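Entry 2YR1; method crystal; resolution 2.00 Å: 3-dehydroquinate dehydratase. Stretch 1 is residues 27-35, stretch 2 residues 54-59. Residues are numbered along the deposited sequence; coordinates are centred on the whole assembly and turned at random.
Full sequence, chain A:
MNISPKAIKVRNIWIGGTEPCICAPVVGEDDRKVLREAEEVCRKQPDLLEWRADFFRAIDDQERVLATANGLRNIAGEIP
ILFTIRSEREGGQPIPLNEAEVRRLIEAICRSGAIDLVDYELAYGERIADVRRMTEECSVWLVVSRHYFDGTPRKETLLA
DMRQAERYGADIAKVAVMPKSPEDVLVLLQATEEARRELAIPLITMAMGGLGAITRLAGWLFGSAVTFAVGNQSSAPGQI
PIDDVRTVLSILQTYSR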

ATOM      1  N   VAL A  27     -19.328 -18.996  -1.876  1.00 32.21           N
ATOM      2  CA  VAL A  27     -19.269 -19.917  -2.996  1.00 33.88           C
ATOM      3  C   VAL A  27     -19.810 -21.235  -2.472  1.00 42.66           C
ATOM      4  O   VAL A  27     -19.346 -21.761  -1.453  1.00 46.83           O
ATOM      5  CB  VAL A  27     -17.822 -20.119  -3.526  1.00 32.37           C
ATOM      6  CG1 VAL A  27     -17.256 -18.801  -4.031  1.00 33.72           C
ATOM      7  CG2 VAL A  27     -16.936 -20.692  -2.439  1.00 32.36           C
ATOM      8  N   GLY A  28     -20.822 -21.748  -3.152  1.00 42.66           N
ATOM      9  CA  GLY A  28     -21.420 -22.999  -2.737  1.00 45.33           C
ATOM     10  C   GLY A  28     -21.966 -23.727  -3.943  1.00 46.54           C
ATOM     11  O   GLY A  28     -22.787 -23.187  -4.678  1.00 43.25           O
ATOM     12  N   GLU A  29     -21.508 -24.957  -4.145  1.00 45.33           N
ATOM     13  CA  GLU A  29     -21.956 -25.757  -5.267  1.00 45.84           C
ATOM     14  C   GLU A  29     -23.459 -25.989  -5.222  1.00 46.78           C
ATOM     15  O   GLU A  29     -24.118 -26.008  -6.264  1.00 49.44           O
ATOM     16  CB  GLU A  29     -21.235 -27.100  -5.269  1.00 50.18           C
ATOM     17  CG  GLU A  29     -21.442 -27.903  -6.535  1.00 56.20           C
ATOM     18  CD  GLU A  29     -20.632 -29.184  -6.547  1.00 59.53           C
ATOM     19  OE1 GLU A  29     -20.701 -29.914  -7.561  1.00 57.26           O
ATOM     20  OE2 GLU A  29     -19.927 -29.458  -5.542  1.00 63.72           O
ATOM     21  N   ASP A  30     -24.006 -26.169  -4.025  1.00 41.07           N
ATOM     22  CA  ASP A  30     -25.436 -26.401  -3.904  1.00 41.62           C
ATOM     23  C   ASP A  30     -26.092 -25.608  -2.785  1.00 38.89           C
ATOM     24  O   ASP A  30     -25.426 -25.053  -1.910  1.00 39.63           O
ATOM     25  CB  ASP A  30     -25.715 -27.892  -3.710  1.00 45.26           C
ATOM     26  CG  ASP A  30     -25.189 -28.417  -2.392  1.00 49.65           C
ATOM     27  OD1 ASP A  30     -25.686 -27.971  -1.339  1.00 50.27           O
ATOM     28  OD2 ASP A  30     -24.281 -29.278  -2.411  1.00 55.22           O
ATOM     29  N   ASP A  31     -27.416 -25.570  -2.814  1.00 41.28           N
ATOM     30  CA  ASP A  31     -28.175 -24.829  -1.823  1.00 39.78           C
ATOM     31  C   ASP A  31     -27.652 -24.970  -0.401  1.00 41.05           C
ATOM     32  O   ASP A  31     -27.503 -23.973   0.307  1.00 40.91           O
ATOM     33  CB  ASP A  31     -29.648 -25.236  -1.881  1.00 38.30           C
ATOM     34  CG  ASP A  31     -30.488 -24.524  -0.845  1.00 44.11           C
ATOM     35  OD1 ASP A  31     -30.622 -25.065   0.273  1.00 44.45           O
ATOM     36  OD2 ASP A  31     -31.002 -23.417  -1.143  1.00 40.37           O
ATOM     37  N   ARG A  32     -27.367 -26.200   0.017  1.00 42.40           N
ATOM     38  CA  ARG A  32     -26.877 -26.434   1.372  1.00 42.67           C
ATOM     39  C   ARG A  32     -25.498 -25.850   1.609  1.00 38.87           C
ATOM     40  O   ARG A  32     -25.268 -25.199   2.622  1.00 39.18           O
ATOM     41  CB  ARG A  32     -26.883 -27.930   1.700  1.00 45.85           C
ATOM     42  CG  ARG A  32     -28.283 -28.479   1.937  1.00 54.79           C
ATOM     43  CD  ARG A  32     -29.169 -28.240   0.719  1.00 59.07           C
ATOM     44  NE  ARG A  32     -30.577 -28.533   0.969  1.00 60.42           N
ATOM     45  CZ  ARG A  32     -31.514 -28.524   0.025  1.00 58.77           C
ATOM     46  NH1 ARG A  32     -31.189 -28.235  -1.229  1.00 56.51           N
ATOM     47  NH2 ARG A  32     -32.771 -28.818   0.332  1.00 61.28           N
ATOM     48  N   LYS A  33     -24.579 -26.082   0.680  1.00 36.32           N
ATOM     49  CA  LYS A  33     -23.235 -25.542   0.816  1.00 41.59           C
ATOM     50  C   LYS A  33     -23.341 -24.011   0.880  1.00 44.23           C
ATOM     51  O   LYS A  33     -22.822 -23.383   1.801  1.00 38.84           O
ATOM     52  CB  LYS A  33     -22.374 -25.957  -0.377  1.00 43.39           C
ATOM     53  CG  LYS A  33     -22.382 -27.460  -0.664  1.00 50.50           C
ATOM     54  CD  LYS A  33     -21.998 -28.282   0.568  1.00 55.15           C
ATOM     55  CE  LYS A  33     -20.633 -27.870   1.121  1.00 54.32           C
ATOM     56  NZ  LYS A  33     -20.256 -28.638   2.351  1.00 57.15           N
ATOM     57  N   VAL A  34     -24.035 -23.425  -0.098  1.00 45.08           N
ATOM     58  CA  VAL A  34     -24.222 -21.977  -0.155  1.00 44.14           C
ATOM     59  C   VAL A  34     -24.729 -21.390   1.160  1.00 43.63           C
ATOM     60  O   VAL A  34     -24.115 -20.480   1.727  1.00 45.38           O
ATOM     61  CB  VAL A  34     -25.217 -21.587  -1.267  1.00 44.68           C
ATOM     62  CG1 VAL A  34     -25.434 -20.079  -1.267  1.00 48.94           C
ATOM     63  CG2 VAL A  34     -24.698 -22.048  -2.612  1.00 42.53           C
ATOM     64  N   LEU A  35     -25.856 -21.904   1.640  1.00 43.89           N
ATOM     65  CA  LEU A  35     -26.453 -21.429   2.886  1.00 44.73           C
ATOM     66  C   LEU A  35     -25.535 -21.608   4.098  1.00 44.82           C
ATOM     67  O   LEU A  35     -25.651 -20.881   5.085  1.00 42.41           O
ATOM     68  CB  LEU A  35     -27.781 -22.149   3.125  1.00 52.47           C
ATOM     69  CG  LEU A  35     -27.693 -23.677   3.216  1.00 57.84           C
ATOM     70  CD1 LEU A  35     -27.231 -24.083   4.611  1.00 60.57           C
ATOM     71  CD2 LEU A  35     -29.059 -24.290   2.910  1.00 63.57           C
ATOM     72  N   ASP A  54     -22.225 -18.690  -9.912  1.00 34.55           N
ATOM     73  CA  ASP A  54     -21.713 -19.570 -10.952  1.00 33.01           C
ATOM     74  C   ASP A  54     -21.128 -20.879 -10.420  1.00 35.09           C
ATOM     75  O   ASP A  54     -20.679 -21.728 -11.200  1.00 33.71           O
ATOM     76  CB  ASP A  54     -20.704 -18.840 -11.841  1.00 34.36           C
ATOM     77  CG  ASP A  54     -19.677 -18.059 -11.056  1.00 39.87           C
ATOM     78  OD1 ASP A  54     -20.069 -17.221 -10.220  1.00 31.66           O
ATOM     79  OD2 ASP A  54     -18.471 -18.278 -11.295  1.00 40.42           O
ATOM     80  N   PHE A  55     -21.141 -21.039  -9.099  1.00 28.82           N
ATOM     81  CA  PHE A  55     -20.655 -22.260  -8.459  1.00 38.46           C
ATOM     82  C   PHE A  55     -21.825 -23.238  -8.291  1.00 39.58           C
ATOM     83  O   PHE A  55     -21.642 -24.453  -8.288  1.00 39.80           O
ATOM     84  CB  PHE A  55     -20.061 -21.960  -7.078  1.00 36.70           C
ATOM     85  CG  PHE A  55     -18.629 -21.504  -7.119  1.00 41.65           C
ATOM     86  CD1 PHE A  55     -18.304 -20.224  -7.551  1.00 36.75           C
ATOM     87  CD2 PHE A  55     -17.601 -22.373  -6.755  1.00 42.50           C
ATOM     88  CE1 PHE A  55     -16.975 -19.814  -7.624  1.00 33.51           C
ATOM     89  CE2 PHE A  55     -16.268 -21.972  -6.824  1.00 41.92           C
ATOM     90  CZ  PHE A  55     -15.955 -20.689  -7.262  1.00 38.42           C
ATOM     91  N   PHE A  56     -23.020 -22.668  -8.150  1.00 38.95           N
ATOM     92  CA  PHE A  56     -24.279 -23.391  -7.971  1.00 36.95           C
ATOM     93  C   PHE A  56     -24.481 -24.398  -9.110  1.00 37.74           C
ATOM     94  O   PHE A  56     -24.623 -24.006 -10.277  1.00 34.54           O
ATOM     95  CB  PHE A  56     -25.418 -22.364  -7.980  1.00 39.12           C
ATOM     96  CG  PHE A  56     -26.670 -22.810  -7.293  1.00 33.72           C
ATOM     97  CD1 PHE A  56     -26.769 -22.765  -5.908  1.00 26.76           C
ATOM     98  CD2 PHE A  56     -27.777 -23.214  -8.036  1.00 30.02           C
ATOM     99  CE1 PHE A  56     -27.957 -23.106  -5.270  1.00 35.58           C
ATOM    100  CE2 PHE A  56     -28.972 -23.559  -7.405  1.00 28.93           C
ATOM    101  CZ  PHE A  56     -29.064 -23.503  -6.022  1.00 29.39           C
ATOM    102  N   ARG A  57     -24.492 -25.691  -8.794  1.00 34.38           N
ATOM    103  CA  ARG A  57     -24.686 -26.681  -9.854  1.00 36.52           C
ATOM    104  C   ARG A  57     -26.101 -26.648 -10.436  1.00 29.10           C
ATOM    105  O   ARG A  57     -26.268 -26.810 -11.635  1.00 35.87           O
ATOM    106  CB  ARG A  57     -24.360 -28.106  -9.368  1.00 39.54           C
ATOM    107  CG  ARG A  57     -22.928 -28.562  -9.679  1.00 44.38           C
ATOM    108  CD  ARG A  57     -22.761 -30.092  -9.636  1.00 52.00           C
ATOM    109  NE  ARG A  57     -23.112 -30.661  -8.334  1.00 56.99           N
ATOM    110  CZ  ARG A  57     -24.352 -30.949  -7.934  1.00 54.50           C
ATOM    111  NH1 ARG A  57     -25.389 -30.735  -8.736  1.00 54.26           N
ATOM    112  NH2 ARG A  57     -24.557 -31.432  -6.713  1.00 52.03           N
ATOM    113  N   ALA A  58     -27.105 -26.422  -9.589  1.00 32.27           N
ATOM    114  CA  ALA A  58     -28.504 -26.376 -10.023  1.00 40.20           C
ATOM    115  C   ALA A  58     -28.975 -24.998 -10.490  1.00 46.05           C
ATOM    116  O   ALA A  58     -30.099 -24.588 -10.182  1.00 48.49           O
ATOM    117  CB  ALA A  58     -29.416 -26.861  -8.903  1.00 34.27           C
ATOM    118  N   ILE A  59     -28.135 -24.283 -11.227  1.00 46.05           N
ATOM    119  CA  ILE A  59     -28.540 -22.965 -11.706  1.00 49.07           C
ATOM    120  C   ILE A  59     -29.597 -23.111 -12.795  1.00 49.62           C
ATOM    121  O   ILE A  59     -30.255 -22.137 -13.162  1.00 44.03           O
ATOM    122  CB  ILE A  59     -27.363 -22.175 -12.299  1.00 46.00           C
ATOM    123  CG1 ILE A  59     -26.591 -23.055 -13.271  1.00 42.03           C
ATOM    124  CG2 ILE A  59     -26.471 -21.663 -11.195  1.00 54.45           C
ATOM    125  CD1 ILE A  59     -25.602 -22.298 -14.088  1.00 42.26           C
TER
HETATM  126  O   HOH W   1     -26.267 -26.807  -7.305  1.00 49.94           O

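The two stretches meet in a compact contact between a loop with the first turn of the helix after it and a second segment, burying 427 Å² in all, in which Glu29 and Arg57 are joined through both backbone and side chain while two phenylalanines pack against valines.

The polar centre is the carbonyl of Glu29. Arg57 N donates to Glu29 O at 2.6 Å, with a nearly straight N-H...O angle of 164°. The same oxygen receives a CA-H...O contact from Phe56 CA at 3.1 Å, and a water that lies 2.5 Å from Glu29 O donates to it. That water in turn accepts from Ala58 N, also at 2.5 Å, so it carries the link one residue beyond the direct hydrogen bond. A second CA-H...O contact runs the other way, from Glu29 CA to Phe55 O at 3.3 Å. Glu29 CA and Phe56 CA lie 4.3 Å apart.

The side chains of Glu29 and Arg57 reinforce this pairing at the exposed margin. The CA-to-CB bond of Glu29 points sideways, but its extended chain (chi1 and chi2 both t) carries the carboxylate to its partner. The CA-to-CB bond of Arg57 points toward the other stretch, and its NE lies 2.6 Å from Glu29 OE1 in a salt bridge. The hydrogen bond within it is weak, its angle being only 127°, so opposite charge contributes alongside an imperfectly aimed N-H. Long, charged residues suit this site because they can span the gap while remaining in reach of solvent.

The apolar contacts use the aromatic rings differently; Val27, Val34 and Phe56 are buried. Phe55 presents a face to Val27: Val27 CB sits 3.8 Å from the centroid of the Phe55 ring, only 7° off its normal, a CH-pi contact to which a compact branched side chain is well fitted. The CA-to-CB bond of Phe56 points away, yet its large ring reaches back to the start of the helix, where Phe56 CD1 meets Val34 CG2 at 4.0 Å near the ring plane and Phe56 CE1 lies 3.5 Å from Asp31 N. Small, apolar Val34 suits this edge, bringing no side-chain polar group to satisfy.

Within stretch 1, the helix start is capped locally. Asp30, at the N-cap, accepts from Lys33 N through OD1 at 3.0 Å and, weakly, from Arg32 N through the same OD1 at 2.8 Å; a short acidic side chain can satisfy these free amides at the helix start. Gly28 suits its buried position because a CB there would lie 2.3 Å from Val34 N, a clash within its own stretch.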